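Local coordinates for apoptosis regulator Bcl-2 homolog (Fowlpox virus, PDB 5TZP), which inhibits host cell apoptosis by sequestering and inactivating several proapoptotic Bcl-2 proteins, including BAK1 and BAX, at residues Q112-D115 with G116-S119; I44-D47 with V48-A52; F64-I67 with I68-I72. All coordinates share one frame; numbering follows the deposited sequence. Where two conformers were deposited one is given.

Interaction 1 (Q112-D115 with G116-S119)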
loop_
_atom_site.group_PDB
_atom_site.type_symbol
_atom_site.label_atom_id
_atom_site.label_comp_id
_atom_site.label_asym_id
_atom_site.label_seq_id
_atom_site.Cartn_x
_atom_site.Cartn_y
_atom_site.Cartn_z
ATOM N N GLN A 112 -3.704 11.926 14.535
ATOM C CA GLN A 112 -2.831 12.013 13.353
ATOM C C GLN A 112 -2.135 10.694 13.165
ATOM O O GLN A 112 -1.193 10.303 13.905
ATOM C CB GLN A 112 -1.823 13.157 13.545
ATOM C CG GLN A 112 -0.786 13.289 12.444
ATOM C CD GLN A 112 -1.367 13.633 11.141
ATOM O OE1 GLN A 112 -1.849 12.815 10.379
ATOM N NE2 GLN A 112 -1.403 14.927 10.868
ATOM N N TYR A 113 -2.551 10.008 12.079
ATOM C CA TYR A 113 -1.897 8.775 11.636
ATOM C C TYR A 113 -1.289 8.945 10.265
ATOM O O TYR A 113 -0.915 7.950 9.616
ATOM C CB TYR A 113 -2.829 7.557 11.716
ATOM C CG TYR A 113 -4.229 7.744 11.231
ATOM C CD1 TYR A 113 -4.562 7.559 9.858
ATOM C CD2 TYR A 113 -5.262 8.070 12.084
ATOM C CE1 TYR A 113 -5.860 7.734 9.366
ATOM C CE2 TYR A 113 -6.524 8.299 11.575
ATOM C CZ TYR A 113 -6.802 8.101 10.204
ATOM O OH TYR A 113 -8.109 8.331 9.777
ATOM N N TYR A 114 -1.099 10.182 9.824
ATOM C CA TYR A 114 -0.278 10.462 8.661
ATOM C C TYR A 114 -0.827 9.841 7.395
ATOM O O TYR A 114 -0.037 9.625 6.426
ATOM C CB TYR A 114 1.206 10.094 8.934
ATOM C CG TYR A 114 1.744 10.843 10.106
ATOM C CD1 TYR A 114 2.062 12.186 9.968
ATOM C CD2 TYR A 114 1.968 10.218 11.356
ATOM C CE1 TYR A 114 2.539 12.939 11.012
ATOM C CE2 TYR A 114 2.486 11.074 12.418
ATOM C CZ TYR A 114 2.739 12.375 12.169
ATOM O OH TYR A 114 3.206 13.357 13.180
ATOM N N ASP A 115 -2.134 9.676 7.308
ATOM C CA ASP A 115 -2.695 9.144 6.081
ATOM C C ASP A 115 -2.457 10.039 4.884
ATOM O O ASP A 115 -2.331 9.524 3.762
ATOM C CB ASP A 115 -4.192 8.850 6.326
ATOM C CG ASP A 115 -4.987 10.052 6.689
ATOM O OD1 ASP A 115 -4.748 10.664 7.761
ATOM O OD2 ASP A 115 -5.874 10.517 5.964
ATOM N N GLY A 116 -2.386 11.329 5.060
ATOM C CA GLY A 116 -2.133 12.191 3.916
ATOM C C GLY A 116 -0.763 12.030 3.294
ATOM O O GLY A 116 -0.649 11.708 2.121
ATOM N N ILE A 117 0.304 12.202 4.087
ATOM C CA ILE A 117 1.658 12.058 3.532
ATOM C C ILE A 117 1.902 10.636 3.041
ATOM O O ILE A 117 2.603 10.414 2.046
ATOM C CB ILE A 117 2.788 12.510 4.507
ATOM C CG1 ILE A 117 2.734 11.858 5.910
ATOM C CG2 ILE A 117 2.913 14.044 4.579
ATOM C CD1 ILE A 117 3.993 12.204 6.829
ATOM N N ILE A 118 1.377 9.652 3.762
ATOM C CA ILE A 118 1.632 8.249 3.355
ATOM C C ILE A 118 0.907 7.912 2.068
ATOM O O ILE A 118 1.499 7.402 1.140
ATOM C CB ILE A 118 1.295 7.335 4.527
ATOM C CG1 ILE A 118 2.257 7.488 5.680
ATOM C CG2 ILE A 118 1.281 5.857 4.006
ATOM C CD1 ILE A 118 1.761 6.748 6.920
ATOM N N SER A 119 -0.336 8.296 1.948
ATOM C CA SER A 119 -1.111 8.005 0.733
ATOM C C SER A 119 -0.564 8.753 -0.478
ATOM O O SER A 119 -0.471 8.221 -1.582
ATOM C CB SER A 119 -2.594 8.276 0.878
ATOM O OG SER A 119 -3.097 7.531 1.964
HETATM O O HOH W 1 -2.680 12.991 7.641
#
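Tyr114 meets Ile118 and Ile117 where the loop after helix 88-105 turns into helix 115-136, the last helix of this Bcl-2 fold, and all eight residues belong to the BH2 motif. Tyr114 occupies the N-cap position, and its carbonyl O takes the first main-chain bond of the new helix, from Ile118 N at 3.0 Å, with the donor nearly along the C=O axis. The side chain of Ile118 leans against the same residue: CG1 passes that oxygen, and CD1 reaches Tyr114 CB at 3.9 Å. Ile117 runs alongside the tyrosine; its CD1 comes 3.7 Å from Tyr114 CD1, approaching the ring obliquely, but Ile117 has two modelled conformers, so this touch is less certain. At the next residue, Asp115 O accepts two hydrogen bonds from Ser119, from its backbone N and its OG. The backbone N sits above the carbonyl plane, while OG, 2.8 Å from Asp115 O, lies closer to that plane. Ser119 can do this because its OG is anti to its own carbonyl carbon (chi1 -57°), which directs the hydroxyl back toward the preceding turn.

What positions Tyr114 comes from just upstream. Gln112 OE1 accepts from Tyr114 N at 2.8 Å, and Gln112 CG rests over one face of the Tyr114 ring, toward its rim, so a single side chain both receives the tyrosine's N-H and packs on its ring. Behind the contact, Ile118 faces Cys98 and Tyr101 of helix 88-105. Asp115 OD2 is hydrogen-bonded to Gln24 of helix 14-32, which ties the start of the helix to a third element. A water beside Asp115 OD1 accepts from Gly116 N at 3.1 Å and lies 2.9 Å from Gln112 OE1.

Interaction 2 (I44-D47 with V48-A52)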
loop_
_atom_site.group_PDB
_atom_site.type_symbol
_atom_site.label_atom_id
_atom_site.label_comp_id
_atom_site.label_asym_id
_atom_site.label_seq_id
_atom_site.Cartn_x
_atom_site.Cartn_y
_atom_site.Cartn_z
ATOM N N ILE A 44 -15.940 -2.636 -5.716
ATOM C CA ILE A 44 -15.535 -4.030 -5.882
ATOM C C ILE A 44 -14.036 -4.135 -5.748
ATOM O O ILE A 44 -13.530 -4.973 -4.991
ATOM C CB ILE A 44 -16.017 -4.590 -7.220
ATOM C CG1 ILE A 44 -17.551 -4.785 -7.136
ATOM C CG2 ILE A 44 -15.375 -5.921 -7.565
ATOM C CD1 ILE A 44 -18.169 -5.236 -8.514
ATOM N N SER A 45 -13.298 -3.256 -6.409
ATOM C CA SER A 45 -11.855 -3.334 -6.286
ATOM C C SER A 45 -11.364 -2.922 -4.894
ATOM O O SER A 45 -10.375 -3.498 -4.422
ATOM C CB SER A 45 -11.188 -2.452 -7.334
ATOM O OG SER A 45 -11.527 -2.893 -8.669
ATOM N N TYR A 46 -12.066 -1.984 -4.254
ATOM C CA TYR A 46 -11.739 -1.629 -2.859
ATOM C C TYR A 46 -11.837 -2.860 -2.001
ATOM O O TYR A 46 -10.944 -3.104 -1.160
ATOM C CB TYR A 46 -12.700 -0.533 -2.382
ATOM C CG TYR A 46 -12.435 -0.091 -0.972
ATOM C CD1 TYR A 46 -11.469 0.851 -0.684
ATOM C CD2 TYR A 46 -13.075 -0.712 0.082
ATOM C CE1 TYR A 46 -11.241 1.267 0.630
ATOM C CE2 TYR A 46 -12.799 -0.344 1.419
ATOM C CZ TYR A 46 -11.900 0.657 1.641
ATOM O OH TYR A 46 -11.579 1.141 2.906
ATOM N N ASP A 47 -12.902 -3.640 -2.124
ATOM C CA ASP A 47 -13.048 -4.816 -1.267
ATOM C C ASP A 47 -11.962 -5.828 -1.544
ATOM O O ASP A 47 -11.476 -6.483 -0.617
ATOM C CB ASP A 47 -14.430 -5.424 -1.458
ATOM C CG ASP A 47 -15.529 -4.754 -0.611
ATOM O OD1 ASP A 47 -15.154 -3.974 0.292
ATOM O OD2 ASP A 47 -16.727 -5.134 -0.871
ATOM N N VAL A 48 -11.522 -5.944 -2.800
ATOM C CA VAL A 48 -10.382 -6.822 -3.095
ATOM C C VAL A 48 -9.106 -6.319 -2.417
ATOM O O VAL A 48 -8.363 -7.105 -1.806
ATOM C CB VAL A 48 -10.180 -6.986 -4.622
ATOM C CG1 VAL A 48 -8.911 -7.813 -4.884
ATOM C CG2 VAL A 48 -11.358 -7.662 -5.285
ATOM N N LEU A 49 -8.824 -5.026 -2.552
ATOM C CA LEU A 49 -7.675 -4.410 -1.892
ATOM C C LEU A 49 -7.708 -4.687 -0.395
ATOM O O LEU A 49 -6.687 -5.083 0.209
ATOM C CB LEU A 49 -7.663 -2.911 -2.210
ATOM C CG LEU A 49 -6.503 -2.137 -1.523
ATOM C CD1 LEU A 49 -5.140 -2.540 -1.996
ATOM C CD2 LEU A 49 -6.698 -0.647 -1.712
ATOM N N LYS A 50 -8.833 -4.416 0.240
ATOM C CA LYS A 50 -8.956 -4.566 1.682
ATOM C C LYS A 50 -8.669 -5.990 2.092
ATOM O O LYS A 50 -7.936 -6.276 3.055
ATOM C CB LYS A 50 -10.380 -4.114 2.070
ATOM C CG LYS A 50 -10.750 -4.430 3.448
ATOM C CD LYS A 50 -12.182 -3.763 3.809
ATOM C CE LYS A 50 -12.908 -4.440 4.932
ATOM N NZ LYS A 50 -14.201 -3.731 5.123
ATOM N N ALA A 51 -9.258 -6.963 1.414
ATOM C CA ALA A 51 -9.050 -8.394 1.751
ATOM C C ALA A 51 -7.591 -8.815 1.547
ATOM O O ALA A 51 -7.007 -9.538 2.370
ATOM C CB ALA A 51 -9.962 -9.279 0.929
ATOM N N ALA A 52 -6.966 -8.305 0.484
ATOM C CA ALA A 52 -5.586 -8.689 0.154
ATOM C C ALA A 52 -4.648 -8.049 1.192
ATOM O O ALA A 52 -3.728 -8.727 1.683
ATOM C CB ALA A 52 -5.226 -8.213 -1.256
HETATM O O HOH W 2 -15.921 -3.275 2.785
#
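Lys50 N donates to Tyr46 O at 2.9 Å, nearly straight on to the carbonyl, in the regular i to i+4 pattern of an alpha helix, here the N-terminal part of helix 43-68. Leu49 N makes the equivalent bond to Ser45 O at 2.9 Å and Ala51 N to Asp47 O at 3.0 Å.

On the side-chain level, Asp47 and Lys50 carry opposite charges but do not meet: Asp47 OD1 and Lys50 NZ stand 4.9 Å apart, and one water spans the gap, donating to OD1 at 2.7 Å and accepting from NZ. The direct salt bridges go elsewhere, from Asp47 OD2 to Lys37 and from Lys50 NZ to Glu29, whose other oxygen binds Tyr46 OH. Glu29 thus gathers two side chains of one turn onto helix 14-32.

Lys50 gets that far by staying extended all along its chain, and on the way its CD passes Tyr46 CE2 obliquely. Leu49 turns inward, against Met22 and Ile95, while Ala52 packs on an aromatic side chain of the bound BH3 peptide. Val48 bends its CG2 back over the preceding turn, 3.5 Å from Ile44 O.

Interaction 3 (F64-I67 with I68-I72). With EDO (1,2-ethanediol), chain D; EDO (1,2-ethanediol), chain I; EDO (1,2-ethanediol), chain C.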
loop_
_atom_site.group_PDB
_atom_site.type_symbol
_atom_site.label_atom_id
_atom_site.label_comp_id
_atom_site.label_asym_id
_atom_site.label_seq_id
_atom_site.Cartn_x
_atom_site.Cartn_y
_atom_site.Cartn_z
ATOM N N PHE A 64 6.908 -7.124 9.859
ATOM C CA PHE A 64 6.687 -5.696 9.788
ATOM C C PHE A 64 7.078 -5.034 11.096
ATOM O O PHE A 64 7.647 -3.922 11.096
ATOM C CB PHE A 64 5.203 -5.371 9.470
ATOM C CG PHE A 64 4.707 -5.721 8.095
ATOM C CD1 PHE A 64 5.581 -6.195 7.105
ATOM C CD2 PHE A 64 3.400 -5.535 7.771
ATOM C CE1 PHE A 64 5.072 -6.486 5.833
ATOM C CE2 PHE A 64 2.909 -5.799 6.514
ATOM C CZ PHE A 64 3.783 -6.305 5.543
ATOM N N ASP A 65 6.801 -5.711 12.229
ATOM C CA ASP A 65 7.143 -5.159 13.506
ATOM C C ASP A 65 8.663 -4.951 13.641
ATOM O O ASP A 65 9.151 -3.926 14.169
ATOM C CB ASP A 65 6.628 -6.039 14.679
ATOM C CG ASP A 65 5.140 -5.900 14.914
ATOM O OD1 ASP A 65 4.510 -4.892 14.454
ATOM O OD2 ASP A 65 4.572 -6.840 15.548
ATOM N N ILE A 66 9.438 -5.949 13.206
ATOM C CA ILE A 66 10.890 -5.758 13.260
ATOM C C ILE A 66 11.324 -4.599 12.346
ATOM O O ILE A 66 12.103 -3.736 12.767
ATOM C CB ILE A 66 11.603 -7.053 12.922
ATOM C CG1 ILE A 66 11.285 -8.104 14.004
ATOM C CG2 ILE A 66 13.116 -6.777 12.819
ATOM C CD1 ILE A 66 11.920 -9.451 13.738
ATOM N N ILE A 67 10.769 -4.554 11.145
ATOM C CA ILE A 67 11.131 -3.494 10.186
ATOM C C ILE A 67 10.856 -2.129 10.804
ATOM O O ILE A 67 11.683 -1.207 10.771
ATOM C CB ILE A 67 10.361 -3.722 8.880
ATOM C CG1 ILE A 67 10.937 -4.884 8.077
ATOM C CG2 ILE A 67 10.370 -2.400 8.052
ATOM C CD1 ILE A 67 10.106 -5.393 7.001
ATOM N N ILE A 68 9.684 -1.975 11.404
ATOM C CA ILE A 68 9.309 -0.650 11.912
ATOM C C ILE A 68 10.057 -0.248 13.182
ATOM O O ILE A 68 9.982 0.972 13.581
ATOM C CB ILE A 68 7.764 -0.707 12.150
ATOM C CG1 ILE A 68 7.067 -0.840 10.773
ATOM C CG2 ILE A 68 7.230 0.550 12.843
ATOM C CD1 ILE A 68 5.604 -1.128 10.800
ATOM N N SER A 69 10.706 -1.209 13.855
ATOM C CA SER A 69 11.453 -0.851 15.061
ATOM C C SER A 69 12.759 -0.094 14.806
ATOM O O SER A 69 13.394 0.443 15.741
ATOM C CB SER A 69 11.677 -2.102 15.871
ATOM O OG SER A 69 12.723 -2.874 15.313
ATOM N N ARG A 70 13.105 0.067 13.571
ATOM C CA ARG A 70 14.366 0.721 13.207
ATOM C C ARG A 70 14.135 2.160 12.738
ATOM O O ARG A 70 13.030 2.677 12.675
ATOM C CB ARG A 70 14.931 -0.174 12.092
ATOM C CG ARG A 70 15.061 -1.656 12.449
ATOM C CD ARG A 70 16.117 -2.310 11.618
ATOM N NE ARG A 70 16.222 -3.781 11.765
ATOM C CZ ARG A 70 15.701 -4.677 10.898
ATOM N NH1 ARG A 70 14.949 -4.303 9.852
ATOM N NH2 ARG A 70 15.973 -5.992 11.110
ATOM N N ASN A 71 15.221 2.857 12.407
ATOM C CA ASN A 71 15.095 4.301 12.119
ATOM C C ASN A 71 14.729 4.533 10.642
ATOM O O ASN A 71 15.607 4.816 9.811
ATOM C CB ASN A 71 16.400 5.010 12.493
ATOM C CG ASN A 71 16.319 6.541 12.435
ATOM O OD1 ASN A 71 15.257 7.123 12.637
ATOM N ND2 ASN A 71 17.431 7.173 12.211
ATOM N N ILE A 72 13.566 4.288 10.349
ATOM C CA ILE A 72 13.132 4.050 8.929
ATOM C C ILE A 72 12.503 5.315 8.340
ATOM O O ILE A 72 11.935 6.174 9.036
ATOM C CB ILE A 72 12.146 2.859 8.707
ATOM C CG1 ILE A 72 10.830 3.031 9.505
ATOM C CG2 ILE A 72 12.885 1.510 8.998
ATOM C CD1 ILE A 72 9.817 2.232 9.152
HETATM C C1 EDO D . 13.007 -7.557 8.981
HETATM O O1 EDO D . 14.020 -6.602 8.459
HETATM C C2 EDO D . 13.536 -8.735 9.783
HETATM O O2 EDO D . 14.837 -8.394 10.449
HETATM C C1 EDO I . 18.129 2.084 14.545
HETATM O O1 EDO I . 17.099 1.324 15.135
HETATM C C2 EDO I . 18.480 1.365 13.320
HETATM O O2 EDO I . 17.898 1.896 12.100
HETATM C C1 EDO C . 9.005 8.758 7.668
HETATM O O1 EDO C . 8.869 7.361 7.852
HETATM C C2 EDO C . 9.779 9.443 8.729
HETATM O O2 EDO C . 11.143 8.992 8.432
HETATM O O HOH W 3 13.784 -1.738 9.142
#
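The guanidinium of Arg70 lies beside Ile66, whose CG2 sits over one face with NH2 3.4 Å away; Ile66 O is above that same face, toward the rim. The edge is used by polar partners. Arg70 NH1 donates at 2.8 Å to O1 of the 1,2-ethanediol of chain D, probably from the crystallisation liquor, and NH2 donates at 2.7 Å to the diol's O2, so both hydroxyls are held by one arginine. A water, also in the guanidinium plane, accepts from NH1 and donates to Ile67 O at 2.7 Å. The extended run from CG to NE carries the arginine head back along the helix to lie beside Ile66. The other flat group, the Phe64 ring, points away from this turn and packs edge-to-face with Phe97 of helix 88-105.

Beneath the arginine the alpha helix 43-68 is giving way to the loop before helix 74-81. Ile68 N still bonds Phe64 O at 2.8 Å, but Ser69 N divides itself between a weak bond to Asp65 O and one to Ile66 O. Ser69 OG adds a second grip on Ile66 O at 2.8 Å; it stands between its own backbone N and carbonyl carbon (chi1 78°), from where it looks back at that oxygen. Arg70 N reaches Ile67 O only weakly, at 3.4 Å, and Asn71 then centres an inverse gamma turn.

Ile72 returns with CG2 against Ile67 O. The chemistry implies a split role: Phe64 and Ile67 pack on apolar side chains of the bound BH3 peptide, while carbonyls at the helix end, probably enriched in negative potential, find donors locally, Ile66 O in Ser69 and Ile67 O in the arginine-linked water.

Interactions 2 and 3 share helix 43-68, one near its start and the other where it runs out, about 26 Å apart between centres and on opposite sides of the chain's centre. Interaction 1 opens a different helix, 115-136. All three mix buried and surface residues, yet interaction 3 lies farthest out, about 18 Å from the chain's centre against 11 Å for the others. Their chemistry follows position: a continuous helix with regular backbone bonds and charges paired to neighbouring elements in 44-52, a helix start organised by a glutamine and a water in 112-119, and a helix exit with weaker, shared bonds in 64-72. Helix 88-105 packs against parts of all three.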